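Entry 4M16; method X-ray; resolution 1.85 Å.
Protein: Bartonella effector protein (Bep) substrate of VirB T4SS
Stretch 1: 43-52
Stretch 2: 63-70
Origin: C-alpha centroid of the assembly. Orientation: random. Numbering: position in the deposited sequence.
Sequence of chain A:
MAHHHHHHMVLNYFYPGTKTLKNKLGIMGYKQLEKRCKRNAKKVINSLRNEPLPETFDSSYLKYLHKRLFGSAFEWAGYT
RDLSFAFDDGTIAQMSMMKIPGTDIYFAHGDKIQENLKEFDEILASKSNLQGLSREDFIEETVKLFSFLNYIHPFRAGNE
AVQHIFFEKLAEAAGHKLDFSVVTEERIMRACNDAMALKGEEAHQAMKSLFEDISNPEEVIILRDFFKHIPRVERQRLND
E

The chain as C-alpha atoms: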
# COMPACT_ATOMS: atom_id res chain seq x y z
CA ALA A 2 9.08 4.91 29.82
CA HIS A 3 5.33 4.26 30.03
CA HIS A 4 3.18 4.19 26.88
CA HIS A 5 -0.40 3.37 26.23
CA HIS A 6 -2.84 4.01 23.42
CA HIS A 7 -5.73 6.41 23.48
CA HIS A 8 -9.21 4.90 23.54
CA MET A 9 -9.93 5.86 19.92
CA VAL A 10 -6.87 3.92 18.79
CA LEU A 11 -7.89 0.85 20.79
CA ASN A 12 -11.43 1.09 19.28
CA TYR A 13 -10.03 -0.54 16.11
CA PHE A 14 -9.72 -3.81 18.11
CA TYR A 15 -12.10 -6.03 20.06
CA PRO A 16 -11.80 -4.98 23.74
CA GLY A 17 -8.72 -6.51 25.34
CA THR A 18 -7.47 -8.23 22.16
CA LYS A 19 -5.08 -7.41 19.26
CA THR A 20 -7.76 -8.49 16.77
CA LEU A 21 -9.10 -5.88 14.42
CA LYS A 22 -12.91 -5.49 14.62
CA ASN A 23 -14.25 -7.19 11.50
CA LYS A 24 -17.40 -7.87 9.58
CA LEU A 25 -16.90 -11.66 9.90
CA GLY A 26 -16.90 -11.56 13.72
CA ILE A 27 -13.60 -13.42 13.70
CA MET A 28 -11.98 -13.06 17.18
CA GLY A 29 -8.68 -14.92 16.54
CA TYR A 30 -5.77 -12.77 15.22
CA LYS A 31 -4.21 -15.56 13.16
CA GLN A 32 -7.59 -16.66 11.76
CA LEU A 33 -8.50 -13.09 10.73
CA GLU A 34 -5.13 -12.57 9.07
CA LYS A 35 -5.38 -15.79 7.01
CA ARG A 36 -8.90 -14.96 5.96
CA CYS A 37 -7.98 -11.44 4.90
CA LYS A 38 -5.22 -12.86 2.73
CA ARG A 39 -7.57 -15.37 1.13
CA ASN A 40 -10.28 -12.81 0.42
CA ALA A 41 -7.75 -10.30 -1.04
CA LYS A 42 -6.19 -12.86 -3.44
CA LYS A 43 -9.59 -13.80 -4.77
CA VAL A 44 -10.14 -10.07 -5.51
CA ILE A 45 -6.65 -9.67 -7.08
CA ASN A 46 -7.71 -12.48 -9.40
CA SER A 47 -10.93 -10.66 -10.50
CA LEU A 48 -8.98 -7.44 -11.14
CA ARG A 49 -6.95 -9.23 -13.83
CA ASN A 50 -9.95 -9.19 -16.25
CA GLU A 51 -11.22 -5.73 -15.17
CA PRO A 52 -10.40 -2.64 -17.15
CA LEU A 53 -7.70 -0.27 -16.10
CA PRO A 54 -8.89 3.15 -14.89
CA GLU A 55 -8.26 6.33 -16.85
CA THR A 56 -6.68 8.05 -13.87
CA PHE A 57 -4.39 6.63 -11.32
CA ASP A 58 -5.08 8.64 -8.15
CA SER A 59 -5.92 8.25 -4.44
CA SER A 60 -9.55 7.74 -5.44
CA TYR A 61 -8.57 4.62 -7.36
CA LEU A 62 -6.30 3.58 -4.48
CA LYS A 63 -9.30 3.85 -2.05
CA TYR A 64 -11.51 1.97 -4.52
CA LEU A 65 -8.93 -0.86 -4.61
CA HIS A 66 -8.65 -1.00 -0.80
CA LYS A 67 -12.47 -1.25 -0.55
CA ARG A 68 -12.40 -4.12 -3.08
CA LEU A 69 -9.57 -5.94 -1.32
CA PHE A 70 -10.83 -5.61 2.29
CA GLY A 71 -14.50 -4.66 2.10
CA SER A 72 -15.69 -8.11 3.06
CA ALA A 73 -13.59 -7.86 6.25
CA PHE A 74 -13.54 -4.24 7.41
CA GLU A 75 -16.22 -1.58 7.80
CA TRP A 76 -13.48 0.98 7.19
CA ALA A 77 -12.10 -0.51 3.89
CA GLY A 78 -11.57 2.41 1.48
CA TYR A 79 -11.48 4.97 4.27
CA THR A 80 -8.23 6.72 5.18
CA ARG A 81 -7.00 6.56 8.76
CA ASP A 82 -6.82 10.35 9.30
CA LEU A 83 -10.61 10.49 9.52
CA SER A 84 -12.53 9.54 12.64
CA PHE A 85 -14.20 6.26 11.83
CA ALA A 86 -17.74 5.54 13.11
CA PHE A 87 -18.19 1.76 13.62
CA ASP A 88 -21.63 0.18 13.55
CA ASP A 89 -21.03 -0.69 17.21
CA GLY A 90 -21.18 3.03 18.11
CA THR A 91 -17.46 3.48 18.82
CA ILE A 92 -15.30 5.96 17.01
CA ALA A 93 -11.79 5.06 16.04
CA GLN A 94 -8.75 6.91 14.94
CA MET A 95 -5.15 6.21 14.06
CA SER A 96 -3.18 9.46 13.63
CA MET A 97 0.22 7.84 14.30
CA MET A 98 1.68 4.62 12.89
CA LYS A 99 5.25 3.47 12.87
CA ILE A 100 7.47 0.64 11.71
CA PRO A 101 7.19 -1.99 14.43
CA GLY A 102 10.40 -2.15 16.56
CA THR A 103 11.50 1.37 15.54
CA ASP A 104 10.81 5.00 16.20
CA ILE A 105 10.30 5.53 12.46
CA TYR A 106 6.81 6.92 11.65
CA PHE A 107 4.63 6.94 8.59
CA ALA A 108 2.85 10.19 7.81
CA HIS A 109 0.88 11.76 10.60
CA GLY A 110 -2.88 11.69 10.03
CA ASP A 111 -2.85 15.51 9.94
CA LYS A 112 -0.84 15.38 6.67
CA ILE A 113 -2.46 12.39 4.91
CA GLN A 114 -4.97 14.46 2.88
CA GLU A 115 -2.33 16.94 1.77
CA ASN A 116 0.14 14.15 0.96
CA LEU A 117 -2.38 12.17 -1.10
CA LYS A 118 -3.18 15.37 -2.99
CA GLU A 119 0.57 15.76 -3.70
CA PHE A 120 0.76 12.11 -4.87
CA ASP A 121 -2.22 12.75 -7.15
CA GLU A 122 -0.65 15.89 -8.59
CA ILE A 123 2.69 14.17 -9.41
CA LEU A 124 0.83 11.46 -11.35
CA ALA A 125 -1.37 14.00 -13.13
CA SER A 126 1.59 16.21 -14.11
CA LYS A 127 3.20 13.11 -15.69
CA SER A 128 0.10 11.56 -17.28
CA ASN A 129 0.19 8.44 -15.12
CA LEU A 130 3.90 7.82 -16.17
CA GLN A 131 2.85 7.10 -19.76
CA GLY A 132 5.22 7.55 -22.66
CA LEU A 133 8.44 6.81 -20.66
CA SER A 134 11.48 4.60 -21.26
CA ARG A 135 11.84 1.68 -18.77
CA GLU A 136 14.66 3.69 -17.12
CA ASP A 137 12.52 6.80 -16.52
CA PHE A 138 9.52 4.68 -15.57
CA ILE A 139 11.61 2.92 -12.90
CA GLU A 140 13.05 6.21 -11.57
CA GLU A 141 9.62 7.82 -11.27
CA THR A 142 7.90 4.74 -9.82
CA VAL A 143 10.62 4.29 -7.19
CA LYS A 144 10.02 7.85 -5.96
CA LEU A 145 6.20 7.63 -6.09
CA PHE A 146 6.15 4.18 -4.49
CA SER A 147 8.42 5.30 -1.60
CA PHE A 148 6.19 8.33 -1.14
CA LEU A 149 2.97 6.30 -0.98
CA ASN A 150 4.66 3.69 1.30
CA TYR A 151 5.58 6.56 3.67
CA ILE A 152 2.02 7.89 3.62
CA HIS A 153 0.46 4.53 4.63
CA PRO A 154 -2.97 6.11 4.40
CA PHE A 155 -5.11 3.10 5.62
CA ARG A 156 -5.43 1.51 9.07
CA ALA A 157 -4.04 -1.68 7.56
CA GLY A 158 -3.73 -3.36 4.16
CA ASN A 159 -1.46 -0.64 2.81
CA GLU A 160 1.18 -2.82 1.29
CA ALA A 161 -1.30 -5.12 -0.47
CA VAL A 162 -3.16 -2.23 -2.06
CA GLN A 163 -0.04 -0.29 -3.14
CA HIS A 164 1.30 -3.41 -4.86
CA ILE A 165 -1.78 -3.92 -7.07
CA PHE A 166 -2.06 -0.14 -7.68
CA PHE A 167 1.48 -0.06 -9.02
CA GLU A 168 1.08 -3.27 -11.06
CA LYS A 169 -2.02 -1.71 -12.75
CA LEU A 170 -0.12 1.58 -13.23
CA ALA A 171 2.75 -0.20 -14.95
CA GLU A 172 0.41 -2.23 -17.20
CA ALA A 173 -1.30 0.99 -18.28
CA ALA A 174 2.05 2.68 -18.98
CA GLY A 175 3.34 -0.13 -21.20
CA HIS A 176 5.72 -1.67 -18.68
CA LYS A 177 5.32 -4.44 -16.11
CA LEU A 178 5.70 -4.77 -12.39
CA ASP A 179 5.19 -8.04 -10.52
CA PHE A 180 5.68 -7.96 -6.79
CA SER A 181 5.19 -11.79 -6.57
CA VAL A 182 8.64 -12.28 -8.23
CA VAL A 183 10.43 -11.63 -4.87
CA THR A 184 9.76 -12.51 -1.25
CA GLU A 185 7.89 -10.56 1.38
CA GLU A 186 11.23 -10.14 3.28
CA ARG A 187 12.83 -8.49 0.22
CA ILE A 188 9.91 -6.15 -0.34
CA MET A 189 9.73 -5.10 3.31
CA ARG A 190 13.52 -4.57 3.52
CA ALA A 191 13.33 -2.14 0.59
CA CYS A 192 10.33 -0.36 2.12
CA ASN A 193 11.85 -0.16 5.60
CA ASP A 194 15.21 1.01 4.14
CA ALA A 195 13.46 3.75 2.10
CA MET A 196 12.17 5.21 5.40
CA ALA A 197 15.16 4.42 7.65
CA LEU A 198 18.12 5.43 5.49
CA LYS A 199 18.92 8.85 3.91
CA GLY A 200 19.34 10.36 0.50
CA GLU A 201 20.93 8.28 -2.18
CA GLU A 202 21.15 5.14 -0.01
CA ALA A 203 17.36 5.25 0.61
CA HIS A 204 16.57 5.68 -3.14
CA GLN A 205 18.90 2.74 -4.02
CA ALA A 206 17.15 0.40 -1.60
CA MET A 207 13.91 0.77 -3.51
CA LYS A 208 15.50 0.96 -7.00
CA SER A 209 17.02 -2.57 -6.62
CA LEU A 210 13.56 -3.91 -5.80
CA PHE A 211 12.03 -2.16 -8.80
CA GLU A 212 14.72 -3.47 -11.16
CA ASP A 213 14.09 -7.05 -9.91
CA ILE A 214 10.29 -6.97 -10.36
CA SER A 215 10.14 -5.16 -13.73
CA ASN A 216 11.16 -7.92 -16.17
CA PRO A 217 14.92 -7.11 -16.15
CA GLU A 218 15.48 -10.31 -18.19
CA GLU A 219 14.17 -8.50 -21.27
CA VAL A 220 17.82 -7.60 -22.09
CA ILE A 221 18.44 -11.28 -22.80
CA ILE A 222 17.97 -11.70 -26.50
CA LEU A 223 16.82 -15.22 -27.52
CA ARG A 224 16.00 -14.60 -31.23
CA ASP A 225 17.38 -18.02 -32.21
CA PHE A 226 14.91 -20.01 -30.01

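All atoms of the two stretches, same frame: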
# COMPACT_ATOMS: atom_id res chain seq x y z
N LYS A 43 -8.44 -13.63 -3.93
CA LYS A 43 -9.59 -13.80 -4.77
C LYS A 43 -9.89 -12.52 -5.56
O LYS A 43 -10.16 -12.61 -6.78
CB LYS A 43 -10.81 -14.28 -3.95
CG LYS A 43 -10.70 -15.74 -3.60
CD LYS A 43 -11.87 -16.21 -2.72
CE LYS A 43 -11.87 -17.71 -2.47
NZ LYS A 43 -12.11 -18.01 -1.03
N VAL A 44 -9.82 -11.36 -4.88
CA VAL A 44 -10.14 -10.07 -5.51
C VAL A 44 -9.06 -9.70 -6.53
O VAL A 44 -9.38 -9.24 -7.63
CB VAL A 44 -10.32 -8.96 -4.47
CG1 VAL A 44 -10.31 -7.59 -5.12
CG2 VAL A 44 -11.59 -9.16 -3.69
N ILE A 45 -7.79 -9.91 -6.16
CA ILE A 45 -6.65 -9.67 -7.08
C ILE A 45 -6.90 -10.44 -8.38
O ILE A 45 -6.72 -9.90 -9.46
CB ILE A 45 -5.30 -10.08 -6.47
CG1 ILE A 45 -5.00 -9.23 -5.25
CG2 ILE A 45 -4.17 -10.08 -7.51
CD1 ILE A 45 -4.75 -7.80 -5.55
N ASN A 46 -7.36 -11.68 -8.25
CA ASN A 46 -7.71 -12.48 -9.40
C ASN A 46 -8.77 -11.86 -10.31
O ASN A 46 -8.57 -11.86 -11.53
CB ASN A 46 -8.15 -13.88 -9.00
CG ASN A 46 -7.03 -14.68 -8.38
OD1 ASN A 46 -5.87 -14.28 -8.45
ND2 ASN A 46 -7.37 -15.78 -7.73
N SER A 47 -9.83 -11.32 -9.73
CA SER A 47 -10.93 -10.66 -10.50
C SER A 47 -10.35 -9.47 -11.27
O SER A 47 -10.62 -9.29 -12.49
CB SER A 47 -12.03 -10.21 -9.57
OG SER A 47 -13.02 -9.48 -10.26
N LEU A 48 -9.53 -8.68 -10.58
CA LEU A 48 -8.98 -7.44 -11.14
C LEU A 48 -8.19 -7.67 -12.41
O LEU A 48 -7.96 -6.72 -13.20
CB LEU A 48 -8.16 -6.70 -10.08
CG LEU A 48 -8.90 -6.16 -8.87
CD1 LEU A 48 -8.01 -5.81 -7.71
CD2 LEU A 48 -9.71 -4.93 -9.21
N ARG A 49 -7.78 -8.93 -12.66
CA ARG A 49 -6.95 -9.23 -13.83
C ARG A 49 -7.79 -9.04 -15.10
O ARG A 49 -7.29 -8.58 -16.10
CB ARG A 49 -6.40 -10.65 -13.75
N ASN A 50 -9.08 -9.35 -15.06
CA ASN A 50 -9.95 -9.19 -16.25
C ASN A 50 -10.88 -7.96 -16.16
O ASN A 50 -11.89 -7.88 -16.92
CB ASN A 50 -10.81 -10.44 -16.48
CG ASN A 50 -9.99 -11.63 -16.87
OD1 ASN A 50 -8.81 -11.49 -17.15
ND2 ASN A 50 -10.61 -12.82 -16.90
N GLU A 51 -10.55 -7.04 -15.24
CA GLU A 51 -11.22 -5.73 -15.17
C GLU A 51 -10.41 -4.66 -15.86
O GLU A 51 -9.19 -4.74 -15.90
CB GLU A 51 -11.40 -5.32 -13.71
CG GLU A 51 -12.32 -6.25 -13.01
CD GLU A 51 -12.43 -5.94 -11.54
OE1 GLU A 51 -12.48 -4.74 -11.18
OE2 GLU A 51 -12.52 -6.94 -10.78
N PRO A 52 -11.11 -3.65 -16.40
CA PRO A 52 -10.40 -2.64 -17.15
C PRO A 52 -9.55 -1.82 -16.23
O PRO A 52 -9.81 -1.72 -15.04
CB PRO A 52 -11.49 -1.78 -17.78
CG PRO A 52 -12.76 -2.49 -17.58
CD PRO A 52 -12.55 -3.64 -16.66
N LYS A 63 -8.22 4.13 -3.04
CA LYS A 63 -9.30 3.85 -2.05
C LYS A 63 -10.31 2.80 -2.56
O LYS A 63 -10.76 1.92 -1.82
CB LYS A 63 -10.01 5.15 -1.68
CG LYS A 63 -9.10 6.16 -0.97
CD LYS A 63 -9.88 7.46 -0.74
CE LYS A 63 -8.94 8.62 -0.46
NZ LYS A 63 -9.58 9.94 -0.61
N TYR A 64 -10.66 2.91 -3.84
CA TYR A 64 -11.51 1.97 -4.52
C TYR A 64 -10.91 0.55 -4.38
O TYR A 64 -11.61 -0.39 -4.03
CB TYR A 64 -11.68 2.35 -6.02
CG TYR A 64 -12.17 1.23 -6.86
CD1 TYR A 64 -13.55 0.98 -6.99
CD2 TYR A 64 -11.29 0.45 -7.60
CE1 TYR A 64 -14.02 -0.04 -7.81
CE2 TYR A 64 -11.75 -0.59 -8.41
CZ TYR A 64 -13.11 -0.83 -8.52
OH TYR A 64 -13.57 -1.85 -9.30
N LEU A 65 -9.62 0.42 -4.72
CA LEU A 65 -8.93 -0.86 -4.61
C LEU A 65 -8.90 -1.41 -3.17
O LEU A 65 -9.09 -2.60 -2.96
CB LEU A 65 -7.50 -0.78 -5.18
CG LEU A 65 -7.28 -0.63 -6.66
CD1 LEU A 65 -5.80 -0.38 -6.99
CD2 LEU A 65 -7.81 -1.81 -7.42
N HIS A 66 -8.65 -0.55 -2.19
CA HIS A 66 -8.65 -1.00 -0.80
C HIS A 66 -10.02 -1.53 -0.37
O HIS A 66 -10.10 -2.55 0.31
CB HIS A 66 -8.21 0.15 0.11
CG HIS A 66 -7.90 -0.27 1.50
ND1 HIS A 66 -8.84 -0.26 2.49
CD2 HIS A 66 -6.76 -0.71 2.06
CE1 HIS A 66 -8.28 -0.64 3.62
NE2 HIS A 66 -7.03 -0.93 3.38
N LYS A 67 -11.08 -0.82 -0.78
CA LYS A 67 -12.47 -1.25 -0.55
C LYS A 67 -12.73 -2.62 -1.21
O LYS A 67 -13.33 -3.52 -0.59
CB LYS A 67 -13.47 -0.18 -1.04
CG LYS A 67 -14.93 -0.60 -1.18
CD LYS A 67 -15.63 -0.68 0.14
CE LYS A 67 -17.13 -0.97 -0.04
NZ LYS A 67 -17.91 0.25 -0.37
N ARG A 68 -12.28 -2.80 -2.44
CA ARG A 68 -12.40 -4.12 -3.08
C ARG A 68 -11.69 -5.25 -2.33
O ARG A 68 -12.26 -6.35 -2.13
CB ARG A 68 -11.84 -4.09 -4.52
CG ARG A 68 -12.69 -3.29 -5.53
CD ARG A 68 -14.03 -3.97 -5.84
NE ARG A 68 -13.81 -5.31 -6.40
CZ ARG A 68 -13.45 -5.58 -7.65
NH1 ARG A 68 -13.30 -4.62 -8.54
NH2 ARG A 68 -13.24 -6.84 -8.00
N LEU A 69 -10.45 -4.96 -1.94
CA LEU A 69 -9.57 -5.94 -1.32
C LEU A 69 -10.03 -6.35 0.08
O LEU A 69 -9.88 -7.49 0.44
CB LEU A 69 -8.13 -5.45 -1.22
CG LEU A 69 -7.35 -5.43 -2.54
CD1 LEU A 69 -6.05 -4.57 -2.50
CD2 LEU A 69 -7.05 -6.82 -2.97
N PHE A 70 -10.58 -5.42 0.85
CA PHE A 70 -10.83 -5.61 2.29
C PHE A 70 -12.25 -5.31 2.74
O PHE A 70 -12.53 -5.30 3.94
CB PHE A 70 -9.87 -4.68 3.08
CG PHE A 70 -8.44 -5.01 2.88
CD1 PHE A 70 -7.93 -6.18 3.42
CD2 PHE A 70 -7.61 -4.21 2.09
CE1 PHE A 70 -6.63 -6.58 3.19
CE2 PHE A 70 -6.28 -4.60 1.89
CZ PHE A 70 -5.79 -5.75 2.44

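Two helices packed at a steep angle, joined by a small apolar seam and flanked by a bidentate arginine–carboxylate salt bridge, make this contact a compact example of how an apolar seam and a charged clasp can share one interface. The helix axes run at 129° to each other and come no closer than 9.4 Å, and the backbones draw nearest where Val44 CA lies 5.9 Å from Leu69 CA. At Leu48 and Leu65 the CA atoms are 9.3 Å apart, and the gap is bridged by the ends of both side chains, Leu48 CD1 meeting Leu65 CD2 at 4.0 Å.

The apolar contacts are made by branched aliphatic side chains. Val44 points its CA-to-CB bond toward the partner helix, and its CG2 reaches within 3.3 Å of Arg68 O, while its CG1 lies 4.0 Å from Leu69 CD2. The same Leu69 CD2 meets Ile45 CD1 at 3.6 Å, so one methyl serves two neighbours. Further along, in the Leu48–Leu65 pair, both CA-to-CB bonds leave the backbone sideways, and the side-chain ends close the distance.

The clasp depends on a turn. A type I turn from Leu48 to Glu51 sets the carboxylate beside Ser47, whose OG donates a hydrogen bond to Glu51 OE2 at 2.6 Å. Arg68, with its first three chi angles all m, presents the edge of its guanidinium to this acid: Arg68 NH1 bonds to Glu51 OE1 at 2.8 Å and Arg68 NH2 to Glu51 OE2 at 2.9 Å, both nearly straight. Within its own helix, Arg68 NH1 also donates to Tyr64 OH at 2.9 Å. Leu48 CD2 lies 3.7 Å from Arg68 NH1, so a methyl of the seam lies beside the charged group.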